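Local coordinates for unknown protein (Galdieria sulphuraria, PDB 2NYI) that is of unknown function but carries tandem ACT domains, a fold that often binds small regulatory ligands such as amino acids, at residues Trp24-Ile29 and Val49-Asn54. Sequence-based numbering, arbitrary orientation.
Sequences WALKNI and VLVSLN
No ring enters the seam where Leu-26 meets Val-51: the single aromatic group here, the indole of Trp-24, lies well away from segment 49-54, and even Trp-24 CB is 12.8 Å from Val-51 CG2. One face of that indole carries Asn-28 CB, 4.1 Å above the plane and displaced toward the rim; Trp-24 also packs on Glu-108 of the second subunit.

The seam itself is aliphatic. Leu-26 and Val-51 extend toward each other tip to tip, with Leu-26 CD1 3.7 Å from Val-51 CG2. A chi1 of -66° sets Leu-26 CG opposite its own carbonyl carbon, and from there the leucine reaches across to the strand. Farther along both segments, Leu-53 CD1 lies 3.6 Å from Ile-29 O, a methyl group against a backbone carbonyl oxygen. The Ile-29 side chain stays further off, its CD1 coming no nearer than 5.0 Å, to Leu-53 CD1, and touches Leu-60 of helix 59-68.

The register matches Leu-26 with Val-51 and Ile-29 with Leu-53, their CA atoms 8.5 Å and 8.6 Å apart respectively. Val-33 and Leu-65 also touch Leu-26, linking sheet and helix 59-68. Helices 18-28 and 59-68 with the antiparallel sheet of strand order 2-3-1-4 form the ferredoxin-like βαββαβ fold of an ACT domain, in which this contact packs helix 18-28 on strand 44-53.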
ATOM      1  N   TRP A  24     -10.816 -13.505  -8.547  1.00 19.11           N
ATOM      2  CA  TRP A  24     -11.787 -14.481  -9.025  1.00 19.97           C
ATOM      3  C   TRP A  24     -13.152 -13.811  -9.232  1.00 20.48           C
ATOM      4  O   TRP A  24     -13.814 -14.014 -10.265  1.00 19.97           O
ATOM      5  CB  TRP A  24     -11.886 -15.666  -8.060  1.00 20.46           C
ATOM      6  CG  TRP A  24     -12.785 -16.711  -8.598  1.00 25.74           C
ATOM      7  CD1 TRP A  24     -12.429 -17.781  -9.367  1.00 27.16           C
ATOM      8  CD2 TRP A  24     -14.217 -16.757  -8.474  1.00 27.89           C
ATOM      9  NE1 TRP A  24     -13.554 -18.510  -9.707  1.00 27.20           N
ATOM     10  CE2 TRP A  24     -14.659 -17.906  -9.167  1.00 34.40           C
ATOM     11  CE3 TRP A  24     -15.165 -15.948  -7.830  1.00 31.20           C
ATOM     12  CZ2 TRP A  24     -16.012 -18.262  -9.247  1.00 33.23           C
ATOM     13  CZ3 TRP A  24     -16.519 -16.307  -7.907  1.00 32.48           C
ATOM     14  CH2 TRP A  24     -16.920 -17.455  -8.610  1.00 29.35           C
ATOM     15  N   ALA A  25     -13.563 -12.996  -8.259  1.00 19.51           N
ATOM     16  CA  ALA A  25     -14.881 -12.354  -8.303  1.00 19.71           C
ATOM     17  C   ALA A  25     -15.028 -11.430  -9.503  1.00 20.75           C
ATOM     18  O   ALA A  25     -16.063 -11.437 -10.170  1.00 21.93           O
ATOM     19  CB  ALA A  25     -15.152 -11.588  -6.996  1.00 18.37           C
ATOM     20  N   LEU A  26     -13.998 -10.630  -9.767  1.00 20.41           N
ATOM     21  CA  LEU A  26     -13.985  -9.703 -10.907  1.00 21.25           C
ATOM     22  C   LEU A  26     -13.971 -10.459 -12.232  1.00 22.46           C
ATOM     23  O   LEU A  26     -14.670 -10.079 -13.169  1.00 22.16           O
ATOM     24  CB  LEU A  26     -12.762  -8.782 -10.848  1.00 21.14           C
ATOM     25  CG  LEU A  26     -12.701  -7.782  -9.694  1.00 20.74           C
ATOM     26  CD1 LEU A  26     -11.615  -6.722  -9.998  1.00 22.37           C
ATOM     27  CD2 LEU A  26     -14.041  -7.127  -9.478  1.00 19.06           C
ATOM     28  N   LYS A  27     -13.174 -11.525 -12.299  1.00 22.21           N
ATOM     29  CA  LYS A  27     -13.089 -12.338 -13.535  1.00 23.19           C
ATOM     30  C   LYS A  27     -14.459 -12.893 -13.897  1.00 23.04           C
ATOM     31  O   LYS A  27     -14.855 -12.902 -15.075  1.00 23.99           O
ATOM     32  CB  LYS A  27     -12.073 -13.479 -13.385  1.00 23.01           C
ATOM     33  CG  LYS A  27     -11.878 -14.270 -14.683  1.00 24.97           C
ATOM     34  CD  LYS A  27     -10.976 -15.489 -14.518  1.00 24.20           C
ATOM     35  CE  LYS A  27     -10.855 -16.204 -15.874  1.00 28.28           C
ATOM     36  NZ  LYS A  27      -9.737 -17.177 -15.951  1.00 38.46           N
ATOM     37  N   ASN A  28     -15.167 -13.356 -12.862  0.60 22.64           N
ATOM     38  CA  ASN A  28     -16.493 -13.956 -12.946  0.60 22.91           C
ATOM     39  C   ASN A  28     -17.527 -13.011 -13.566  0.60 22.79           C
ATOM     40  O   ASN A  28     -18.438 -13.458 -14.272  0.60 21.53           O
ATOM     41  CB  ASN A  28     -16.932 -14.413 -11.540  0.60 22.42           C
ATOM     42  CG  ASN A  28     -18.223 -15.221 -11.540  0.60 28.71           C
ATOM     43  OD1 ASN A  28     -18.354 -16.211 -12.263  0.60 29.27           O
ATOM     44  ND2 ASN A  28     -19.175 -14.823 -10.685  0.60 21.69           N
ATOM     45  N   ILE A  29     -17.363 -11.711 -13.316  1.00 22.02           N
ATOM     46  CA  ILE A  29     -18.302 -10.679 -13.818  1.00 21.86           C
ATOM     47  C   ILE A  29     -17.725  -9.924 -15.026  1.00 22.02           C
ATOM     48  O   ILE A  29     -18.267  -8.896 -15.426  1.00 22.97           O
ATOM     49  CB  ILE A  29     -18.776  -9.667 -12.724  1.00 19.75           C
ATOM     50  CG1 ILE A  29     -17.581  -8.895 -12.109  1.00 20.06           C
ATOM     51  CG2 ILE A  29     -19.627 -10.372 -11.650  1.00 23.39           C
ATOM     52  CD1 ILE A  29     -17.989  -7.699 -11.215  1.00 22.05           C
ATOM     53  N   VAL A  49      -7.957  -0.624  -6.105  1.00 16.76           N
ATOM     54  CA  VAL A  49      -7.926  -1.159  -7.462  1.00 17.59           C
ATOM     55  C   VAL A  49      -8.739  -0.252  -8.398  1.00 18.02           C
ATOM     56  O   VAL A  49      -9.826   0.198  -8.029  1.00 18.38           O
ATOM     57  CB  VAL A  49      -8.529  -2.580  -7.492  1.00 16.71           C
ATOM     58  CG1 VAL A  49      -8.363  -3.221  -8.872  1.00 20.26           C
ATOM     59  CG2 VAL A  49      -7.883  -3.487  -6.400  1.00 19.28           C
ATOM     60  N   LEU A  50      -8.182   0.005  -9.588  1.00 18.69           N
ATOM     61  CA  LEU A  50      -8.930   0.613 -10.701  1.00 18.58           C
ATOM     62  C   LEU A  50      -9.453  -0.548 -11.542  1.00 18.77           C
ATOM     63  O   LEU A  50      -8.681  -1.404 -12.024  1.00 18.38           O
ATOM     64  CB  LEU A  50      -8.069   1.578 -11.537  1.00 19.83           C
ATOM     65  CG  LEU A  50      -7.627   2.854 -10.778  1.00 23.17           C
ATOM     66  CD1 LEU A  50      -6.578   3.649 -11.537  1.00 22.53           C
ATOM     67  CD2 LEU A  50      -8.842   3.732 -10.517  1.00 37.96           C
ATOM     68  N   VAL A  51     -10.770  -0.575 -11.682  1.00 19.32           N
ATOM     69  CA  VAL A  51     -11.470  -1.708 -12.287  1.00 21.92           C
ATOM     70  C   VAL A  51     -12.255  -1.190 -13.480  1.00 22.15           C
ATOM     71  O   VAL A  51     -12.962  -0.184 -13.356  1.00 21.70           O
ATOM     72  CB  VAL A  51     -12.450  -2.367 -11.276  1.00 22.12           C
ATOM     73  CG1 VAL A  51     -13.349  -3.419 -11.967  1.00 20.14           C
ATOM     74  CG2 VAL A  51     -11.707  -2.995 -10.124  1.00 22.68           C
ATOM     75  N   SER A  52     -12.095  -1.848 -14.634  1.00 22.57           N
ATOM     76  CA  SER A  52     -12.860  -1.508 -15.841  1.00 23.72           C
ATOM     77  C   SER A  52     -14.002  -2.483 -16.021  1.00 22.21           C
ATOM     78  O   SER A  52     -13.832  -3.690 -15.821  1.00 23.49           O
ATOM     79  CB  SER A  52     -11.964  -1.527 -17.090  1.00 23.83           C
ATOM     80  OG  SER A  52     -11.016  -0.478 -17.021  1.00 35.56           O
ATOM     81  N   LEU A  53     -15.172  -1.949 -16.370  1.00 23.67           N
ATOM     82  CA  LEU A  53     -16.356  -2.763 -16.596  1.00 25.15           C
ATOM     83  C   LEU A  53     -17.200  -2.125 -17.688  1.00 26.63           C
ATOM     84  O   LEU A  53     -17.335  -0.899 -17.743  1.00 25.57           O
ATOM     85  CB  LEU A  53     -17.169  -2.913 -15.295  1.00 25.17           C
ATOM     86  CG  LEU A  53     -18.423  -3.803 -15.322  1.00 24.71           C
ATOM     87  CD1 LEU A  53     -18.094  -5.291 -15.549  1.00 29.15           C
ATOM     88  CD2 LEU A  53     -19.241  -3.634 -14.045  1.00 25.79           C
ATOM     89  N   ASN A  54     -17.752  -2.954 -18.572  1.00 29.70           N
ATOM     90  CA  ASN A  54     -18.708  -2.465 -19.576  1.00 31.95           C
ATOM     91  C   ASN A  54     -20.075  -2.234 -18.946  1.00 33.10           C
ATOM     92  O   ASN A  54     -21.033  -2.954 -19.239  1.00 34.26           O
ATOM     93  CB  ASN A  54     -18.817  -3.444 -20.744  1.00 32.35           C
ATOM     94  CG  ASN A  54     -17.636  -3.363 -21.692  1.00 39.32           C
ATOM     95  OD1 ASN A  54     -16.561  -2.860 -21.344  1.00 47.97           O
ATOM     96  ND2 ASN A  54     -17.827  -3.874 -22.905  1.00 50.94           N
TER